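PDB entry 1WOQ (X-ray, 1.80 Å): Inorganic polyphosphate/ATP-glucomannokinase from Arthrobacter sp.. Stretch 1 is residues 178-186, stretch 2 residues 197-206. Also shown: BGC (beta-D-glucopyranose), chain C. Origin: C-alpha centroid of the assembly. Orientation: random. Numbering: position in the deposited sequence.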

ATOM      1  N   ASP A 178      -8.289 -13.183  13.206  1.00 14.58           N
ATOM      2  CA  ASP A 178      -7.468 -12.087  12.722  1.00 16.68           C
ATOM      3  C   ASP A 178      -8.359 -11.536  11.606  1.00 14.76           C
ATOM      4  O   ASP A 178      -8.785 -12.284  10.730  1.00 13.49           O
ATOM      5  N   ALA A 179      -8.654 -10.239  11.649  1.00 14.93           N
ATOM      6  CA  ALA A 179      -9.550  -9.620  10.674  1.00 14.65           C
ATOM      7  C   ALA A 179      -9.354 -10.003   9.210  1.00 14.67           C
ATOM      8  O   ALA A 179     -10.311 -10.374   8.535  1.00 14.00           O
ATOM      9  N   GLU A 180      -8.126  -9.921   8.711  1.00 15.50           N
ATOM     10  CA  GLU A 180      -7.899 -10.233   7.306  1.00 15.84           C
ATOM     11  C   GLU A 180      -8.059 -11.698   6.932  1.00 16.28           C
ATOM     12  O   GLU A 180      -8.248 -12.011   5.758  1.00 16.27           O
ATOM     13  N   THR A 181      -7.991 -12.600   7.905  1.00 17.69           N
ATOM     14  CA  THR A 181      -8.143 -14.012   7.581  1.00 19.15           C
ATOM     15  C   THR A 181      -9.578 -14.295   7.141  1.00 20.02           C
ATOM     16  O   THR A 181      -9.850 -15.305   6.494  1.00 21.05           O
ATOM     17  N   LYS A 182     -10.491 -13.385   7.470  1.00 18.94           N
ATOM     18  CA  LYS A 182     -11.892 -13.549   7.098  1.00 18.00           C
ATOM     19  C   LYS A 182     -12.427 -12.488   6.132  1.00 18.80           C
ATOM     20  O   LYS A 182     -13.364 -12.755   5.373  1.00 18.05           O
ATOM     21  N   ALA A 183     -11.826 -11.299   6.137  1.00 17.62           N
ATOM     22  CA  ALA A 183     -12.320 -10.212   5.297  1.00 15.81           C
ATOM     23  C   ALA A 183     -11.431  -9.678   4.175  1.00 16.71           C
ATOM     24  O   ALA A 183     -11.771  -8.673   3.555  1.00 16.82           O
ATOM     25  N   SER A 184     -10.298 -10.319   3.909  1.00 16.60           N
ATOM     26  CA  SER A 184      -9.439  -9.854   2.822  1.00 16.83           C
ATOM     27  C   SER A 184     -10.123 -10.243   1.513  1.00 17.44           C
ATOM     28  O   SER A 184     -11.096 -11.001   1.516  1.00 16.63           O
ATOM     29  N   ALA A 185      -9.623  -9.726   0.396  1.00 17.47           N
ATOM     30  CA  ALA A 185     -10.205 -10.051  -0.902  1.00 18.74           C
ATOM     31  C   ALA A 185     -10.041 -11.546  -1.148  1.00 18.88           C
ATOM     32  O   ALA A 185     -10.907 -12.197  -1.737  1.00 19.27           O
ATOM     33  N   VAL A 186      -8.922 -12.086  -0.681  1.00 18.74           N
ATOM     34  CA  VAL A 186      -8.630 -13.503  -0.833  1.00 19.80           C
ATOM     35  C   VAL A 186      -9.604 -14.354  -0.020  1.00 20.23           C
ATOM     36  O   VAL A 186     -10.145 -15.343  -0.515  1.00 19.97           O
ATOM     37  N   GLU A 197     -22.744 -11.168   1.237  1.00 21.95           N
ATOM     38  CA  GLU A 197     -22.234 -11.835   2.425  1.00 21.55           C
ATOM     39  C   GLU A 197     -20.951 -11.131   2.858  1.00 20.54           C
ATOM     40  O   GLU A 197     -20.678 -10.988   4.052  1.00 19.90           O
ATOM     41  N   TYR A 198     -20.173 -10.685   1.877  1.00 19.31           N
ATOM     42  CA  TYR A 198     -18.926  -9.971   2.150  1.00 18.17           C
ATOM     43  C   TYR A 198     -19.270  -8.644   2.820  1.00 17.79           C
ATOM     44  O   TYR A 198     -18.535  -8.166   3.683  1.00 16.51           O
ATOM     45  N   SER A 199     -20.398  -8.056   2.424  1.00 17.80           N
ATOM     46  CA  SER A 199     -20.841  -6.787   2.998  1.00 18.99           C
ATOM     47  C   SER A 199     -21.101  -6.927   4.494  1.00 17.96           C
ATOM     48  O   SER A 199     -20.904  -5.979   5.252  1.00 16.37           O
ATOM     49  N   VAL A 200     -21.554  -8.105   4.917  1.00 17.46           N
ATOM     50  CA  VAL A 200     -21.814  -8.349   6.333  1.00 18.78           C
ATOM     51  C   VAL A 200     -20.490  -8.266   7.092  1.00 18.73           C
ATOM     52  O   VAL A 200     -20.396  -7.623   8.140  1.00 16.30           O
ATOM     53  N   LEU A 201     -19.471  -8.931   6.556  1.00 17.17           N
ATOM     54  CA  LEU A 201     -18.150  -8.924   7.168  1.00 17.98           C
ATOM     55  C   LEU A 201     -17.570  -7.512   7.218  1.00 15.39           C
ATOM     56  O   LEU A 201     -16.965  -7.116   8.216  1.00 15.25           O
ATOM     57  N   LEU A 202     -17.751  -6.751   6.143  1.00 15.57           N
ATOM     58  CA  LEU A 202     -17.226  -5.393   6.101  1.00 14.49           C
ATOM     59  C   LEU A 202     -17.994  -4.471   7.041  1.00 16.72           C
ATOM     60  O   LEU A 202     -17.410  -3.565   7.629  1.00 13.87           O
ATOM     61  N   GLN A 203     -19.301  -4.698   7.177  1.00 15.95           N
ATOM     62  CA  GLN A 203     -20.117  -3.883   8.081  1.00 15.63           C
ATOM     63  C   GLN A 203     -19.549  -4.050   9.484  1.00 15.15           C
ATOM     64  O   GLN A 203     -19.400  -3.081  10.229  1.00 15.78           O
ATOM     65  N   ARG A 204     -19.233  -5.292   9.833  1.00 14.69           N
ATOM     66  CA  ARG A 204     -18.673  -5.600  11.143  1.00 14.73           C
ATOM     67  C   ARG A 204     -17.307  -4.952  11.317  1.00 13.96           C
ATOM     68  O   ARG A 204     -17.039  -4.322  12.344  1.00 13.91           O
ATOM     69  N   TYR A 205     -16.444  -5.111  10.318  1.00 13.42           N
ATOM     70  CA  TYR A 205     -15.094  -4.548  10.381  1.00 14.06           C
ATOM     71  C   TYR A 205     -15.094  -3.027  10.486  1.00 14.68           C
ATOM     72  O   TYR A 205     -14.503  -2.459  11.410  1.00 13.88           O
ATOM     73  N   PHE A 206     -15.755  -2.359   9.545  1.00 14.23           N
ATOM     74  CA  PHE A 206     -15.780  -0.905   9.564  1.00 15.11           C
ATOM     75  C   PHE A 206     -16.508  -0.304  10.757  1.00 16.09           C
ATOM     76  O   PHE A 206     -16.087   0.731  11.272  1.00 14.62           O
TER

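The short helix of residues 179-183 runs nearly antiparallel to the segment 197-206 of a longer helix, their axes 157° apart and 10.6 Å from each other at closest approach. The contact is modest, burying 299 Å² over both sides, and it centres on Ala183, Tyr198 and Leu201.

Ala183 gives up the most surface, 67 Å², although its CA-to-CB bond points sideways. Both its methyl and its carbonyl contribute to the contact, and Ala183 O makes the closest approach. The CA atoms of Ala183 and Leu201 lie 6.3 Å apart, and a methyl side chain suits so close an approach because it fills little of the space between the two helices. The carbonyl of Ala183, at the end of the short helix, meets a donor from the other stretch. Tyr198 OH donates a hydrogen bond to Ala183 O at 2.6 Å, the one hydrogen bond between the stretches.

Tyr198 is well fitted to this role. Its CA-to-CB bond also points sideways, but with chi1 at -172° (t) and chi2 at 50° the ring reaches across, and its hydroxyl comes nearer to the other stretch. Ala183 O lies at the ring edge, near the ring plane, as expected for a partner of the phenol oxygen. A tyrosine thus combines a large apolar ring, buried here, with a polar tip that satisfies a carbonyl.

The CA-to-CB bond of Leu201 points toward the other stretch, and the side chain adopts an m,t rotamer (chi1 -79°, chi2 170°). Its CD1 packs 3.2 Å from Lys182 O, a tight van der Waals contact against the backbone. Lys182 itself starts sideways (chi1 -72°, m), and its end leads away, so its aliphatic portion can shelter the border of the contact while the ammonium stays clear of the other helix. Leu202, also m,t, adds a lighter touch, with CD2 4.4 Å from Ala183 O.

One helical turn before Ala183, the CA-to-CB bonds of Ala179 and Tyr205 (chi1 -178°, t) each point toward the opposite stretch. Ala179 CB rests 3.7 Å from Tyr205 CE1, an apolar contact in which a small methyl leaves room for the broad ring. Tyr205 OH is hydrogen-bonded elsewhere in the structure.

Several polar side chains in and around the short helix bond locally. Thr181 OG1 donates to Asp178 O at 2.6 Å, Asp178 OD1 accepts a weak capping bond from Glu180 N at 3.2 Å, and Ser184 OG donates to Glu180 O at 3.1 Å while Ser184 also caps the next helix. Glu180 turns its carboxylate to the bound glucose, with OE1 2.6 Å from BGC O1.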

ATOM      1  CB  ASP A 178      -6.152 -12.645  12.175  1.00 18.47           C
ATOM      2  CG  ASP A 178      -5.356 -11.616  11.416  1.00 20.55           C
ATOM      3  OD1 ASP A 178      -5.694 -11.356  10.243  1.00 26.59           O
ATOM      4  OD2 ASP A 178      -4.399 -11.066  11.993  1.00 20.70           O
ATOM      5  CB  ALA A 179      -9.507  -8.101  10.815  1.00 15.64           C
ATOM      6  CB  GLU A 180      -6.521  -9.732   6.848  1.00 16.79           C
ATOM      7  CG  GLU A 180      -5.332 -10.413   7.488  1.00 18.43           C
ATOM      8  CD  GLU A 180      -4.036 -10.080   6.770  1.00 20.96           C
ATOM      9  OE1 GLU A 180      -3.842  -8.899   6.423  1.00 18.28           O
ATOM     10  OE2 GLU A 180      -3.213 -10.995   6.556  1.00 20.68           O
ATOM     11  CB  THR A 181      -7.766 -14.927   8.774  1.00 20.61           C
ATOM     12  OG1 THR A 181      -8.675 -14.718   9.860  1.00 24.78           O
ATOM     13  CG2 THR A 181      -6.353 -14.627   9.239  1.00 18.71           C
ATOM     14  CB  LYS A 182     -12.770 -13.549   8.355  1.00 20.52           C
ATOM     15  CG  LYS A 182     -12.647 -14.799   9.211  1.00 23.72           C
ATOM     16  CD  LYS A 182     -13.212 -16.010   8.486  1.00 26.46           C
ATOM     17  CE  LYS A 182     -13.169 -17.253   9.361  1.00 31.23           C
ATOM     18  NZ  LYS A 182     -13.811 -18.418   8.687  1.00 33.17           N
ATOM     19  CB  ALA A 183     -12.760  -9.047   6.193  1.00 18.33           C
ATOM     20  CB  SER A 184      -8.065 -10.520   2.890  1.00 17.99           C
ATOM     21  OG  SER A 184      -8.175 -11.915   2.668  1.00 18.44           O
ATOM     22  CB  ALA A 185      -9.513  -9.257  -2.000  1.00 16.70           C
ATOM     23  CB  VAL A 186      -7.181 -13.805  -0.387  1.00 20.57           C
ATOM     24  CG1 VAL A 186      -6.984 -15.300  -0.195  1.00 21.93           C
ATOM     25  CG2 VAL A 186      -6.204 -13.266  -1.429  1.00 20.92           C
ATOM     26  CB  GLU A 197     -21.969 -13.313   2.133  1.00 23.53           C
ATOM     27  CG  GLU A 197     -23.239 -14.087   1.778  1.00 26.82           C
ATOM     28  CD  GLU A 197     -22.972 -15.546   1.460  1.00 29.35           C
ATOM     29  OE1 GLU A 197     -22.086 -15.816   0.626  1.00 25.89           O
ATOM     30  OE2 GLU A 197     -23.654 -16.420   2.038  1.00 31.64           O
ATOM     31  CB  TYR A 198     -18.165  -9.720   0.842  1.00 18.75           C
ATOM     32  CG  TYR A 198     -16.763  -9.165   1.016  1.00 17.58           C
ATOM     33  CD1 TYR A 198     -15.856  -9.767   1.890  1.00 18.29           C
ATOM     34  CD2 TYR A 198     -16.333  -8.061   0.279  1.00 17.43           C
ATOM     35  CE1 TYR A 198     -14.550  -9.281   2.027  1.00 17.71           C
ATOM     36  CE2 TYR A 198     -15.030  -7.568   0.404  1.00 15.57           C
ATOM     37  CZ  TYR A 198     -14.146  -8.182   1.278  1.00 16.58           C
ATOM     38  OH  TYR A 198     -12.861  -7.699   1.404  1.00 16.59           O
ATOM     39  CB  SER A 199     -22.113  -6.290   2.302  1.00 20.84           C
ATOM     40  OG  SER A 199     -21.845  -5.911   0.966  1.00 24.30           O
ATOM     41  CB  VAL A 200     -22.440  -9.746   6.563  1.00 20.20           C
ATOM     42  CG1 VAL A 200     -22.495 -10.058   8.051  1.00 20.32           C
ATOM     43  CG2 VAL A 200     -23.844  -9.789   5.972  1.00 22.34           C
ATOM     44  CB  LEU A 201     -17.201  -9.836   6.386  1.00 19.35           C
ATOM     45  CG  LEU A 201     -17.331 -11.338   6.644  1.00 21.48           C
ATOM     46  CD1 LEU A 201     -16.505 -12.103   5.626  1.00 23.47           C
ATOM     47  CD2 LEU A 201     -16.855 -11.653   8.056  1.00 23.20           C
ATOM     48  CB  LEU A 202     -17.260  -4.842   4.672  1.00 14.83           C
ATOM     49  CG  LEU A 202     -16.381  -5.592   3.665  1.00 15.87           C
ATOM     50  CD1 LEU A 202     -16.436  -4.877   2.326  1.00 15.88           C
ATOM     51  CD2 LEU A 202     -14.941  -5.656   4.166  1.00 14.59           C
ATOM     52  CB  GLN A 203     -21.574  -4.354   8.060  1.00 16.50           C
ATOM     53  CG  GLN A 203     -22.485  -3.718   9.123  1.00 18.97           C
ATOM     54  CD  GLN A 203     -22.624  -2.213   8.972  1.00 19.86           C
ATOM     55  OE1 GLN A 203     -22.650  -1.691   7.860  1.00 19.98           O
ATOM     56  NE2 GLN A 203     -22.732  -1.511  10.094  1.00 20.73           N
ATOM     57  CB  ARG A 204     -18.536  -7.115  11.325  1.00 16.26           C
ATOM     58  CG  ARG A 204     -18.008  -7.529  12.697  1.00 21.15           C
ATOM     59  CD  ARG A 204     -18.969  -7.094  13.795  1.00 26.85           C
ATOM     60  NE  ARG A 204     -18.368  -6.153  14.735  1.00 32.23           N
ATOM     61  CZ  ARG A 204     -17.575  -6.498  15.746  1.00 31.75           C
ATOM     62  NH1 ARG A 204     -17.281  -7.771  15.964  1.00 32.70           N
ATOM     63  NH2 ARG A 204     -17.078  -5.563  16.543  1.00 31.72           N
ATOM     64  CB  TYR A 205     -14.278  -4.962   9.150  1.00 14.79           C
ATOM     65  CG  TYR A 205     -12.850  -4.455   9.185  1.00 14.65           C
ATOM     66  CD1 TYR A 205     -11.872  -5.120   9.926  1.00 14.65           C
ATOM     67  CD2 TYR A 205     -12.486  -3.285   8.518  1.00 14.78           C
ATOM     68  CE1 TYR A 205     -10.563  -4.628  10.004  1.00 14.46           C
ATOM     69  CE2 TYR A 205     -11.187  -2.786   8.592  1.00 14.72           C
ATOM     70  CZ  TYR A 205     -10.231  -3.461   9.338  1.00 14.12           C
ATOM     71  OH  TYR A 205      -8.947  -2.959   9.432  1.00 13.28           O
ATOM     72  CB  PHE A 206     -16.352  -0.354   8.254  1.00 15.01           C
ATOM     73  CG  PHE A 206     -15.403  -0.470   7.096  1.00 14.74           C
ATOM     74  CD1 PHE A 206     -15.516  -1.513   6.187  1.00 16.57           C
ATOM     75  CD2 PHE A 206     -14.366   0.448   6.940  1.00 15.07           C
ATOM     76  CE1 PHE A 206     -14.608  -1.644   5.135  1.00 15.54           C
ATOM     77  CE2 PHE A 206     -13.454   0.327   5.894  1.00 15.73           C
ATOM     78  CZ  PHE A 206     -13.577  -0.723   4.989  1.00 14.64           C
TER
HETATM   79  C2  BGC C 290       0.223  -6.758   6.382  1.00 13.64           C
HETATM   80  C3  BGC C 290       0.295  -5.238   6.183  1.00 11.49           C
HETATM   81  C4  BGC C 290      -0.040  -4.883   4.726  1.00 12.77           C
HETATM   82  C5  BGC C 290      -1.393  -5.501   4.342  1.00 13.44           C
HETATM   83  C6  BGC C 290      -1.776  -5.275   2.892  1.00 15.12           C
HETATM   84  C1  BGC C 290      -1.154  -7.258   5.937  1.00 13.33           C
HETATM   85  O1  BGC C 290      -1.239  -8.634   6.068  1.00 16.49           O
HETATM   86  O2  BGC C 290       0.437  -7.077   7.747  1.00 12.64           O
HETATM   87  O3  BGC C 290       1.591  -4.763   6.513  1.00 11.76           O
HETATM   88  O4  BGC C 290      -0.099  -3.468   4.575  1.00 12.12           O
HETATM   89  O5  BGC C 290      -1.362  -6.929   4.560  1.00 14.15           O
HETATM   90  O6  BGC C 290      -0.747  -5.698   2.011  1.00 15.80           O